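Local structure of mannitol dehydrogenase (Pseudomonas fluorescens, 1LJ8) at residues Met50-Gly55 with Glu278-Gln283; Gln42-Asp47 with Asp93-Val98; Arg398-Ala403 with Val466-Arg471; Phe385-Ile390 with Thr457-Ser462. The protein probably catalyses the NAD-dependent interconversion of D-mannitol and D-fructose as a long-chain dehydrogenase. All coordinates share one frame; numbering follows the deposited sequence.

Contact 1: residues Met50-Gly55 with Glu278-Gln283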
loop_
_atom_site.group_PDB
_atom_site.type_symbol
_atom_site.label_atom_id
_atom_site.label_comp_id
_atom_site.label_asym_id
_atom_site.label_seq_id
_atom_site.Cartn_x
_atom_site.Cartn_y
_atom_site.Cartn_z
HETATM N N MSE A 50 -14.668 -17.464 7.376
HETATM C CA MSE A 50 -15.400 -18.543 6.685
HETATM C C MSE A 50 -15.028 -19.889 7.267
HETATM O O MSE A 50 -15.888 -20.767 7.376
HETATM C CB MSE A 50 -15.092 -18.500 5.165
HETATM C CG MSE A 50 -15.758 -17.304 4.544
HETATM SE SE MSE A 50 -15.298 -17.352 2.643
HETATM C CE MSE A 50 -16.094 -15.805 2.078
ATOM N N ASN A 51 -13.778 -20.041 7.680
ATOM C CA ASN A 51 -13.364 -21.319 8.278
ATOM C C ASN A 51 -14.031 -21.582 9.624
ATOM O O ASN A 51 -13.993 -22.727 10.104
ATOM C CB ASN A 51 -11.861 -21.415 8.429
ATOM C CG ASN A 51 -11.181 -21.765 7.116
ATOM O OD1 ASN A 51 -11.797 -22.337 6.224
ATOM N ND2 ASN A 51 -9.920 -21.441 7.009
ATOM N N THR A 52 -14.636 -20.552 10.224
ATOM C CA THR A 52 -15.350 -20.757 11.499
ATOM C C THR A 52 -16.806 -21.099 11.197
ATOM O O THR A 52 -17.588 -21.340 12.131
ATOM C CB THR A 52 -15.396 -19.504 12.441
ATOM O OG1 THR A 52 -16.160 -18.456 11.819
ATOM C CG2 THR A 52 -13.981 -19.008 12.778
ATOM N N GLY A 53 -17.159 -21.091 9.916
ATOM C CA GLY A 53 -18.503 -21.401 9.469
ATOM C C GLY A 53 -19.459 -20.215 9.375
ATOM O O GLY A 53 -20.678 -20.402 9.295
ATOM N N GLU A 54 -18.918 -18.996 9.381
ATOM C CA GLU A 54 -19.745 -17.792 9.310
ATOM C C GLU A 54 -19.260 -16.947 8.147
ATOM O O GLU A 54 -18.138 -17.132 7.664
ATOM C CB GLU A 54 -19.578 -16.952 10.587
ATOM C CG GLU A 54 -20.171 -17.588 11.820
ATOM C CD GLU A 54 -19.960 -16.722 13.041
ATOM O OE1 GLU A 54 -20.138 -15.486 12.949
ATOM O OE2 GLU A 54 -19.608 -17.281 14.090
ATOM N N GLY A 55 -20.108 -16.006 7.742
ATOM C CA GLY A 55 -19.779 -15.079 6.673
ATOM C C GLY A 55 -19.488 -15.656 5.308
ATOM O O GLY A 55 -18.686 -15.089 4.561
ATOM N N GLU A 278 -14.404 -9.276 13.621
ATOM C CA GLU A 278 -13.845 -9.240 14.978
ATOM C C GLU A 278 -13.715 -10.648 15.547
ATOM O O GLU A 278 -12.935 -10.847 16.481
ATOM C CB GLU A 278 -14.685 -8.361 15.949
ATOM C CG GLU A 278 -16.155 -8.754 16.094
ATOM C CD GLU A 278 -17.062 -8.032 15.061
ATOM O OE1 GLU A 278 -16.991 -8.375 13.857
ATOM O OE2 GLU A 278 -17.823 -7.090 15.475
ATOM N N LYS A 279 -14.473 -11.607 15.014
ATOM C CA LYS A 279 -14.396 -12.978 15.507
ATOM C C LYS A 279 -13.066 -13.622 15.110
ATOM O O LYS A 279 -12.690 -14.679 15.661
ATOM C CB LYS A 279 -15.567 -13.811 14.966
ATOM C CG LYS A 279 -16.927 -13.426 15.602
ATOM C CD LYS A 279 -18.130 -14.163 15.042
ATOM C CE LYS A 279 -19.439 -13.624 15.702
ATOM N NZ LYS A 279 -20.662 -14.199 15.102
ATOM N N VAL A 280 -12.339 -13.009 14.166
ATOM C CA VAL A 280 -11.038 -13.562 13.783
ATOM C C VAL A 280 -9.882 -12.597 13.953
ATOM O O VAL A 280 -8.900 -12.641 13.194
ATOM C CB VAL A 280 -11.027 -14.131 12.345
ATOM C CG1 VAL A 280 -11.900 -15.434 12.321
ATOM C CG2 VAL A 280 -11.563 -13.065 11.341
ATOM N N GLY A 281 -10.024 -11.685 14.926
ATOM C CA GLY A 281 -8.923 -10.809 15.246
ATOM C C GLY A 281 -8.859 -9.361 14.767
ATOM O O GLY A 281 -7.939 -8.636 15.139
ATOM N N VAL A 282 -9.788 -8.953 13.907
ATOM C CA VAL A 282 -9.779 -7.570 13.438
ATOM C C VAL A 282 -10.265 -6.746 14.627
ATOM O O VAL A 282 -11.181 -7.170 15.341
ATOM C CB VAL A 282 -10.733 -7.408 12.242
ATOM C CG1 VAL A 282 -10.745 -5.959 11.733
ATOM C CG2 VAL A 282 -10.269 -8.360 11.122
ATOM N N GLN A 283 -9.661 -5.581 14.816
ATOM C CA GLN A 283 -9.984 -4.712 15.940
ATOM C C GLN A 283 -10.772 -3.498 15.478
ATOM O O GLN A 283 -10.489 -2.964 14.430
ATOM C CB GLN A 283 -8.682 -4.261 16.594
ATOM C CG GLN A 283 -7.838 -5.459 17.041
ATOM C CD GLN A 283 -6.429 -5.054 17.374
ATOM O OE1 GLN A 283 -5.521 -5.233 16.581
ATOM N NE2 GLN A 283 -6.241 -4.469 18.547
#
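A Schellman motif closes helix 42-50 of the Rossmann domain, and T52 in its closing turn and E54 just after it meet V280 and K279 of the loop that runs from strand 263-266 to strand 283-284. The helix end is a type I turn, M50 to G53, closed by G53 N on M50 O at 2.9 Å; G53 has positive phi (90°). The one polar link between the segments is a salt bridge at the surface, K279 NZ to E54 OE1 at 2.6 Å. E54 CG stands opposite the carbonyl carbon (chi1 -69°) with the chain extended beyond it, which carries the carboxylate out to K279. The ammonium comes to the syn side of OE1, 21° out of the carboxylate plane, and E54 OE2 stays farther off at 3.4 Å from NZ. The two side chains meet nearly at a right angle: K279 is extended beyond CG, and its CD also lies against the carboxylate, 3.2 Å from E54 OE1. With an alanine at E54, the K279 ammonium would probably lose its mate across the contact and its long chain would be freer to swing. Beside this pair the contact is apolar and light. T52 OG1 turns back to L49 O of the helix, which leaves the methyl of T52 facing V280. V280 itself also packs on A48 of helix 42-50, and its CG1 meets T52 CG2 at 4.2 Å.

Contact 2: residues Gln42-Asp47 with Asp93-Val98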
loop_
_atom_site.group_PDB
_atom_site.type_symbol
_atom_site.label_atom_id
_atom_site.label_comp_id
_atom_site.label_asym_id
_atom_site.label_seq_id
_atom_site.Cartn_x
_atom_site.Cartn_y
_atom_site.Cartn_z
ATOM N N GLN A 42 -6.894 -8.580 3.726
ATOM C CA GLN A 42 -8.359 -8.698 3.742
ATOM C C GLN A 42 -8.878 -10.070 3.320
ATOM O O GLN A 42 -9.816 -10.605 3.946
ATOM C CB GLN A 42 -9.027 -7.648 2.824
ATOM C CG GLN A 42 -8.651 -6.180 3.155
ATOM C CD GLN A 42 -7.509 -5.704 2.274
ATOM O OE1 GLN A 42 -7.674 -5.577 1.051
ATOM N NE2 GLN A 42 -6.339 -5.456 2.877
ATOM N N ALA A 43 -8.321 -10.658 2.253
ATOM C CA ALA A 43 -8.831 -11.980 1.845
ATOM C C ALA A 43 -8.461 -13.035 2.919
ATOM O O ALA A 43 -9.204 -14.004 3.153
ATOM C CB ALA A 43 -8.242 -12.389 0.472
ATOM N N TYR A 44 -7.306 -12.835 3.547
ATOM C CA TYR A 44 -6.849 -13.729 4.618
ATOM C C TYR A 44 -7.874 -13.727 5.794
ATOM O O TYR A 44 -8.334 -14.780 6.242
ATOM C CB TYR A 44 -5.492 -13.227 5.109
ATOM C CG TYR A 44 -5.018 -13.835 6.415
ATOM C CD1 TYR A 44 -4.529 -15.142 6.465
ATOM C CD2 TYR A 44 -5.093 -13.102 7.593
ATOM C CE1 TYR A 44 -4.121 -15.709 7.699
ATOM C CE2 TYR A 44 -4.687 -13.656 8.826
ATOM C CZ TYR A 44 -4.207 -14.962 8.849
ATOM O OH TYR A 44 -3.792 -15.508 10.053
ATOM N N TYR A 45 -8.225 -12.545 6.310
ATOM C CA TYR A 45 -9.180 -12.505 7.435
ATOM C C TYR A 45 -10.561 -13.005 7.033
ATOM O O TYR A 45 -11.244 -13.647 7.807
ATOM C CB TYR A 45 -9.315 -11.087 7.976
ATOM C CG TYR A 45 -8.164 -10.623 8.854
ATOM C CD1 TYR A 45 -7.281 -9.634 8.417
ATOM C CD2 TYR A 45 -8.032 -11.106 10.169
ATOM C CE1 TYR A 45 -6.292 -9.121 9.253
ATOM C CE2 TYR A 45 -7.072 -10.588 11.020
ATOM C CZ TYR A 45 -6.198 -9.593 10.555
ATOM O OH TYR A 45 -5.241 -9.058 11.385
ATOM N N THR A 46 -10.988 -12.705 5.814
ATOM C CA THR A 46 -12.296 -13.150 5.386
ATOM C C THR A 46 -12.337 -14.685 5.270
ATOM O O THR A 46 -13.313 -15.315 5.656
ATOM C CB THR A 46 -12.670 -12.467 4.060
ATOM O OG1 THR A 46 -12.584 -11.040 4.248
ATOM C CG2 THR A 46 -14.090 -12.865 3.670
ATOM N N ASP A 47 -11.249 -15.277 4.800
ATOM C CA ASP A 47 -11.147 -16.730 4.661
ATOM C C ASP A 47 -11.131 -17.313 6.087
ATOM O O ASP A 47 -11.797 -18.339 6.350
ATOM C CB ASP A 47 -9.834 -17.083 3.904
ATOM C CG ASP A 47 -9.528 -18.579 3.894
ATOM O OD1 ASP A 47 -10.028 -19.267 2.975
ATOM O OD2 ASP A 47 -8.780 -19.069 4.790
ATOM N N ASP A 93 6.454 -19.575 13.543
ATOM C CA ASP A 93 5.346 -20.434 13.792
ATOM C C ASP A 93 4.603 -19.830 12.575
ATOM O O ASP A 93 3.939 -18.785 12.654
ATOM C CB ASP A 93 4.685 -20.075 15.118
ATOM C CG ASP A 93 3.817 -21.201 15.648
ATOM O OD1 ASP A 93 4.131 -22.383 15.339
ATOM O OD2 ASP A 93 2.840 -20.909 16.382
ATOM N N THR A 94 4.829 -20.450 11.424
ATOM C CA THR A 94 4.250 -19.996 10.168
ATOM C C THR A 94 3.457 -21.139 9.541
ATOM O O THR A 94 3.757 -22.309 9.776
ATOM C CB THR A 94 5.362 -19.625 9.178
ATOM O OG1 THR A 94 6.253 -20.733 9.064
ATOM C CG2 THR A 94 6.155 -18.406 9.649
ATOM N N GLU A 95 2.449 -20.813 8.742
ATOM C CA GLU A 95 1.696 -21.858 8.070
ATOM C C GLU A 95 1.667 -21.581 6.576
ATOM O O GLU A 95 2.045 -20.492 6.136
ATOM C CB GLU A 95 0.252 -21.941 8.578
ATOM C CG GLU A 95 -0.491 -20.611 8.539
ATOM C CD GLU A 95 -1.990 -20.713 8.917
ATOM O OE1 GLU A 95 -2.442 -21.758 9.457
ATOM O OE2 GLU A 95 -2.710 -19.718 8.661
ATOM N N VAL A 96 1.266 -22.607 5.827
ATOM C CA VAL A 96 1.082 -22.562 4.377
ATOM C C VAL A 96 -0.387 -22.941 4.279
ATOM O O VAL A 96 -0.808 -24.010 4.740
ATOM C CB VAL A 96 1.923 -23.613 3.646
ATOM C CG1 VAL A 96 1.727 -23.441 2.121
ATOM C CG2 VAL A 96 3.356 -23.456 4.020
ATOM N N ARG A 97 -1.173 -22.066 3.663
ATOM C CA ARG A 97 -2.608 -22.240 3.641
ATOM C C ARG A 97 -3.209 -21.852 2.304
ATOM O O ARG A 97 -2.823 -20.838 1.735
ATOM C CB ARG A 97 -3.197 -21.321 4.721
ATOM C CG ARG A 97 -4.714 -21.178 4.695
ATOM C CD ARG A 97 -5.187 -20.226 5.839
ATOM N NE ARG A 97 -4.973 -20.843 7.159
ATOM C CZ ARG A 97 -5.712 -21.840 7.649
ATOM N NH1 ARG A 97 -6.734 -22.360 6.961
ATOM N NH2 ARG A 97 -5.383 -22.386 8.828
ATOM N N VAL A 98 -4.134 -22.672 1.814
ATOM C CA VAL A 98 -4.845 -22.342 0.594
ATOM C C VAL A 98 -6.037 -21.435 0.982
ATOM O O VAL A 98 -6.825 -21.777 1.868
ATOM C CB VAL A 98 -5.361 -23.616 -0.109
ATOM C CG1 VAL A 98 -6.303 -23.196 -1.245
ATOM C CG2 VAL A 98 -4.142 -24.393 -0.678
HETATM O O HOH W 1 -1.908 -17.458 9.889
HETATM O O HOH W 2 -8.082 -21.631 4.494
#
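Two waters mediate this helix-to-strand contact, in which D47 and Y44 of helix 42-50 face R97 and V98 at the start of strand 96-107 and E95 just before it; no direct hydrogen bond crosses between the segments. One water gives a proton to D47 OD2 at 2.7 Å and another to V98 O, and accepts from R97 NH1 at 2.9 Å, lying in the plane of the guanidinium. It thus joins charges that do not touch: D47 OD2 stays 4.4 Å from R97 NH1, with carboxylate and guanidinium planes 50° apart, and the closest direct approach is D47 OD2 to R97 CD at 3.9 Å. The other oxygen, D47 OD1, is held by Y20 OH and G100 N. R97 bends at its third torsion (-68°), which swings the guanidinium back along its own chain to grip E95 side-on. Its NE reaches E95 OE2 at 2.9 Å, almost straight but from above the carboxylate plane, while NH2 takes E95 OE1, which also pairs with K16. A leucine at R97 would probably cost E95 its two-nitrogen grip and take from the water beside D47 its guanidinium donor. The second water links Y44 OH and E95 OE2, each at 2.7 Å, and E95 OE2 lies at the edge of the Y44 ring. A helix packed beside a strand of the central sheet is the alpha/beta layering of a Rossmann domain, here the one that binds NAD.

Contact 3: residues Arg398-Ala403 with Val466-Arg471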
loop_
_atom_site.group_PDB
_atom_site.type_symbol
_atom_site.label_atom_id
_atom_site.label_comp_id
_atom_site.label_asym_id
_atom_site.label_seq_id
_atom_site.Cartn_x
_atom_site.Cartn_y
_atom_site.Cartn_z
ATOM N N ARG A 398 13.547 22.303 13.876
ATOM C CA ARG A 398 14.340 21.135 14.323
ATOM C C ARG A 398 15.278 20.648 13.199
ATOM O O ARG A 398 15.092 21.002 12.041
ATOM C CB ARG A 398 13.417 19.997 14.777
ATOM C CG ARG A 398 12.797 20.264 16.169
ATOM C CD ARG A 398 11.483 19.536 16.362
ATOM N NE ARG A 398 11.634 18.082 16.328
ATOM C CZ ARG A 398 10.655 17.266 15.941
ATOM N NH1 ARG A 398 9.482 17.782 15.561
ATOM N NH2 ARG A 398 10.845 15.946 15.939
ATOM N N GLU A 399 16.266 19.838 13.558
ATOM C CA GLU A 399 17.277 19.351 12.592
ATOM C C GLU A 399 16.604 18.587 11.453
ATOM O O GLU A 399 15.845 17.668 11.734
ATOM C CB GLU A 399 18.255 18.417 13.322
ATOM C CG GLU A 399 19.273 17.615 12.433
ATOM C CD GLU A 399 20.292 18.487 11.638
ATOM O OE1 GLU A 399 19.992 19.009 10.510
ATOM O OE2 GLU A 399 21.430 18.657 12.161
ATOM N N THR A 400 16.878 18.947 10.197
ATOM C CA THR A 400 16.245 18.203 9.081
ATOM C C THR A 400 17.182 17.239 8.369
ATOM O O THR A 400 16.749 16.525 7.457
ATOM C CB THR A 400 15.690 19.155 7.983
ATOM O OG1 THR A 400 16.766 19.885 7.369
ATOM C CG2 THR A 400 14.663 20.143 8.590
ATOM N N GLU A 401 18.441 17.211 8.780
ATOM C CA GLU A 401 19.435 16.421 8.069
ATOM C C GLU A 401 19.124 14.955 7.814
ATOM O O GLU A 401 19.354 14.469 6.697
ATOM C CB GLU A 401 20.788 16.508 8.766
ATOM C CG GLU A 401 21.920 16.378 7.782
ATOM C CD GLU A 401 22.500 17.750 7.467
ATOM O OE1 GLU A 401 21.838 18.779 7.787
ATOM O OE2 GLU A 401 23.595 17.794 6.901
ATOM N N ARG A 402 18.648 14.237 8.834
ATOM C CA ARG A 402 18.342 12.825 8.602
ATOM C C ARG A 402 17.209 12.670 7.609
ATOM O O ARG A 402 17.238 11.741 6.790
ATOM C CB ARG A 402 17.947 12.115 9.884
ATOM C CG ARG A 402 19.105 11.962 10.951
ATOM C CD ARG A 402 18.512 11.424 12.256
ATOM N NE ARG A 402 17.755 12.480 12.936
ATOM C CZ ARG A 402 18.292 13.416 13.721
ATOM N NH1 ARG A 402 19.606 13.453 13.983
ATOM N NH2 ARG A 402 17.524 14.380 14.197
ATOM N N ALA A 403 16.201 13.542 7.683
ATOM C CA ALA A 403 15.062 13.417 6.750
ATOM C C ALA A 403 15.462 13.882 5.358
ATOM O O ALA A 403 15.004 13.342 4.335
ATOM C CB ALA A 403 13.861 14.234 7.268
ATOM N N VAL A 466 16.861 22.967 2.220
ATOM C CA VAL A 466 17.555 22.900 0.932
ATOM C C VAL A 466 19.080 22.702 1.134
ATOM O O VAL A 466 19.701 21.918 0.422
ATOM C CB VAL A 466 17.297 24.183 0.107
ATOM C CG1 VAL A 466 18.219 24.208 -1.134
ATOM C CG2 VAL A 466 15.828 24.203 -0.348
ATOM N N ALA A 467 19.671 23.387 2.113
ATOM C CA ALA A 467 21.122 23.245 2.356
ATOM C C ALA A 467 21.452 21.806 2.801
ATOM O O ALA A 467 22.446 21.222 2.371
ATOM C CB ALA A 467 21.577 24.239 3.454
ATOM N N ALA A 468 20.599 21.250 3.651
ATOM C CA ALA A 468 20.811 19.891 4.146
ATOM C C ALA A 468 20.690 18.896 2.970
ATOM O O ALA A 468 21.470 17.953 2.851
ATOM C CB ALA A 468 19.780 19.558 5.236
ATOM N N PHE A 469 19.696 19.108 2.123
ATOM C CA PHE A 469 19.507 18.249 0.950
ATOM C C PHE A 469 20.721 18.303 0.049
ATOM O O PHE A 469 21.214 17.274 -0.401
ATOM C CB PHE A 469 18.262 18.699 0.165
ATOM C CG PHE A 469 18.142 18.040 -1.170
ATOM C CD1 PHE A 469 17.590 16.768 -1.283
ATOM C CD2 PHE A 469 18.645 18.668 -2.301
ATOM C CE1 PHE A 469 17.543 16.127 -2.489
ATOM C CE2 PHE A 469 18.605 18.027 -3.545
ATOM C CZ PHE A 469 18.047 16.739 -3.635
ATOM N N GLU A 470 21.238 19.503 -0.203
ATOM C CA GLU A 470 22.394 19.622 -1.069
ATOM C C GLU A 470 23.662 18.984 -0.477
ATOM O O GLU A 470 24.429 18.362 -1.221
ATOM C CB GLU A 470 22.625 21.103 -1.423
ATOM C CG GLU A 470 21.530 21.631 -2.369
ATOM C CD GLU A 470 21.730 23.074 -2.772
ATOM O OE1 GLU A 470 22.628 23.742 -2.223
ATOM O OE2 GLU A 470 20.972 23.544 -3.640
ATOM N N ARG A 471 23.883 19.156 0.831
ATOM C CA ARG A 471 25.040 18.550 1.546
ATOM C C ARG A 471 24.939 17.013 1.408
ATOM O O ARG A 471 25.916 16.316 1.103
ATOM C CB ARG A 471 24.980 18.821 3.073
ATOM C CG ARG A 471 25.256 20.225 3.525
ATOM C CD ARG A 471 25.491 20.241 5.018
ATOM N NE ARG A 471 24.276 20.172 5.845
ATOM C CZ ARG A 471 23.523 21.232 6.132
ATOM N NH1 ARG A 471 23.836 22.423 5.656
ATOM N NH2 ARG A 471 22.497 21.127 6.963
#
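E401, in the first turn of helix 401-413, reaches across to A468 and R471 on helix 463-488. From CB its chain leaves with chi1 at -150° and is bent at chi2 (101°), which carries the carboxylate across to the other helix. CD then lies at the edge of the R471 guanidinium, in its plane. At the tip each oxygen takes one nitrogen: OE1 accepts from R471 NH2 at 2.6 Å and OE2 from R471 NE at 2.7 Å. Both bonds are nearly straight and both use syn lone pairs, and with the two planes only 14° apart this is a side-on, bidentate salt bridge that fixes the rotation of both groups. OE1 also rests on the methyl of A468, 3.4 Å from its CB, and T400 OG1 touches the same CB at 3.7 Å. The small A468 lets the backbones come close, E401 CA to A468 CA being 5.4 Å. R471 bends at its third torsion, so that its guanidinium lies over its own helix, with A468 CA 3.4 Å above its plane, offset toward the rim. E399 caps the N-terminus of helix 401-413, its OE1 accepting from E401 N at 2.9 Å, while its OE2 pairs with K491. Within the C-terminal domain, A468 also packs on A404 of helix 401-413, T400 leans on L393 of helix 387-396, and E401 touches L488 near the far end of helix 463-488.

Contact 4: residues Phe385-Ile390 with Thr457-Ser462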
loop_
_atom_site.group_PDB
_atom_site.type_symbol
_atom_site.label_atom_id
_atom_site.label_comp_id
_atom_site.label_asym_id
_atom_site.label_seq_id
_atom_site.Cartn_x
_atom_site.Cartn_y
_atom_site.Cartn_z
ATOM N N PHE A 385 4.463 9.421 3.345
ATOM C CA PHE A 385 5.322 8.814 4.363
ATOM C C PHE A 385 6.376 9.664 5.022
ATOM O O PHE A 385 6.742 9.375 6.180
ATOM C CB PHE A 385 6.132 7.622 3.784
ATOM C CG PHE A 385 5.310 6.523 3.136
ATOM C CD1 PHE A 385 5.969 5.513 2.400
ATOM C CD2 PHE A 385 3.898 6.450 3.271
ATOM C CE1 PHE A 385 5.220 4.437 1.805
ATOM C CE2 PHE A 385 3.147 5.383 2.674
ATOM C CZ PHE A 385 3.809 4.382 1.949
ATOM N N THR A 386 6.857 10.673 4.290
ATOM C CA THR A 386 8.031 11.438 4.725
ATOM C C THR A 386 7.862 12.953 4.785
ATOM O O THR A 386 8.311 13.610 5.721
ATOM C CB THR A 386 9.172 11.087 3.765
ATOM O OG1 THR A 386 9.313 9.657 3.746
ATOM C CG2 THR A 386 10.497 11.804 4.154
ATOM N N VAL A 387 7.211 13.516 3.769
ATOM C CA VAL A 387 7.035 14.944 3.781
ATOM C C VAL A 387 6.302 15.490 5.019
ATOM O O VAL A 387 6.665 16.559 5.502
ATOM C CB VAL A 387 6.367 15.427 2.459
ATOM C CG1 VAL A 387 6.108 16.934 2.512
ATOM C CG2 VAL A 387 7.302 15.129 1.273
ATOM N N PRO A 388 5.273 14.792 5.549
ATOM C CA PRO A 388 4.602 15.355 6.751
ATOM C C PRO A 388 5.595 15.532 7.914
ATOM O O PRO A 388 5.592 16.562 8.635
ATOM C CB PRO A 388 3.515 14.322 7.047
ATOM C CG PRO A 388 3.095 13.918 5.653
ATOM C CD PRO A 388 4.461 13.688 4.983
ATOM N N THR A 389 6.476 14.553 8.053
ATOM C CA THR A 389 7.514 14.611 9.084
ATOM C C THR A 389 8.459 15.782 8.783
ATOM O O THR A 389 8.774 16.571 9.685
ATOM C CB THR A 389 8.319 13.258 9.138
ATOM O OG1 THR A 389 7.441 12.236 9.634
ATOM C CG2 THR A 389 9.570 13.377 10.037
ATOM N N ILE A 390 8.948 15.884 7.535
ATOM C CA ILE A 390 9.847 16.978 7.166
ATOM C C ILE A 390 9.185 18.331 7.446
ATOM O O ILE A 390 9.821 19.240 7.998
ATOM C CB ILE A 390 10.230 16.927 5.666
ATOM C CG1 ILE A 390 11.162 15.718 5.438
ATOM C CG2 ILE A 390 10.983 18.223 5.233
ATOM C CD1 ILE A 390 11.372 15.402 3.960
ATOM N N THR A 457 4.976 22.897 -0.223
ATOM C CA THR A 457 5.524 24.248 -0.341
ATOM C C THR A 457 6.492 24.704 0.743
ATOM O O THR A 457 7.112 25.755 0.596
ATOM C CB THR A 457 4.384 25.292 -0.422
ATOM O OG1 THR A 457 3.548 25.166 0.730
ATOM C CG2 THR A 457 3.546 25.071 -1.685
ATOM N N ALA A 458 6.628 23.941 1.815
ATOM C CA ALA A 458 7.568 24.296 2.891
ATOM C C ALA A 458 8.994 23.930 2.491
ATOM O O ALA A 458 9.900 24.756 2.592
ATOM C CB ALA A 458 7.213 23.578 4.189
ATOM N N ILE A 459 9.175 22.695 2.031
ATOM C CA ILE A 459 10.492 22.189 1.608
ATOM C C ILE A 459 11.268 23.109 0.629
ATOM O O ILE A 459 12.397 23.496 0.906
ATOM C CB ILE A 459 10.314 20.735 1.029
ATOM C CG1 ILE A 459 10.295 19.725 2.196
ATOM C CG2 ILE A 459 11.421 20.357 0.032
ATOM C CD1 ILE A 459 9.746 18.337 1.750
ATOM N N PRO A 460 10.672 23.477 -0.516
ATOM C CA PRO A 460 11.403 24.348 -1.453
ATOM C C PRO A 460 11.671 25.748 -0.926
ATOM O O PRO A 460 12.557 26.417 -1.390
ATOM C CB PRO A 460 10.491 24.380 -2.687
ATOM C CG PRO A 460 9.125 24.152 -2.100
ATOM C CD PRO A 460 9.405 23.032 -1.106
ATOM N N ASN A 461 10.901 26.182 0.051
ATOM C CA ASN A 461 11.061 27.523 0.603
ATOM C C ASN A 461 11.853 27.550 1.901
ATOM O O ASN A 461 11.966 28.604 2.566
ATOM C CB ASN A 461 9.665 28.141 0.772
ATOM C CG ASN A 461 9.036 28.460 -0.581
ATOM O OD1 ASN A 461 9.526 29.340 -1.274
ATOM N ND2 ASN A 461 7.988 27.715 -0.983
ATOM N N SER A 462 12.410 26.392 2.265
ATOM C CA SER A 462 13.194 26.273 3.488
ATOM C C SER A 462 14.709 26.285 3.212
ATOM O O SER A 462 15.275 25.306 2.718
ATOM C CB SER A 462 12.814 24.990 4.216
ATOM O OG SER A 462 13.706 24.746 5.286
#
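V387, in the first turn of helix 387-396, meets I459 with both of its methyls: CG1 lies 4.0 Å and CG2 4.1 Å from I459 CD1, which therefore sits against the fork of the valine. One turn further on, I390 takes up the rest of the isoleucine. Its CG2 branch, opposite the backbone N across the CA-CB bond and beside the carbonyl carbon, presses on I459 CG1 at 3.5 Å, tighter than usual for two carbons, and also touches CD1 at 3.7 Å. The I390 CD1 methyl reaches the same I459 CD1 at 4.0 Å, and the two side chains cross at about a right angle. I459 thus inserts its end between residues one helical turn apart, joining helix 387-396 of the all-helical part of the C-terminal domain to the linker that leads into helix 463-488. I459 also packs on I394 of the same helix and on L449. The linker is shaped by its own bonds: N461 ND2 donates to T457 O at 2.7 Å, nearly straight and in the carbonyl plane, and S462 N bonds I459 O at 3.2 Å. S462 OG then caps helix 463-488 by accepting from F465 N.

The four contacts form two pairs on opposite sides of the chain's centre. Contacts 1 and 2 share helix 42-50 and its end, their centres 12 Å apart; N51 ND2 lies 3.3 Å from R97 NH1, and V282 CG2 lies 3.7 Å from Y45 CD2. Contacts 3 and 4, centres 11 Å apart in the C-terminal domain, meet through A403 CB and I390 CG1 at 3.6 Å. Between the pairs, the nearest atoms of contacts 2 and 4 are about 14 Å apart. The Y44 side chain of contact 2 is about 12 Å from the bound NAD, and that of V387 in contact 4 about 12 Å from the side chain of NAD-binding E133; F385, in the 385-390 segment, touches E133 and N191.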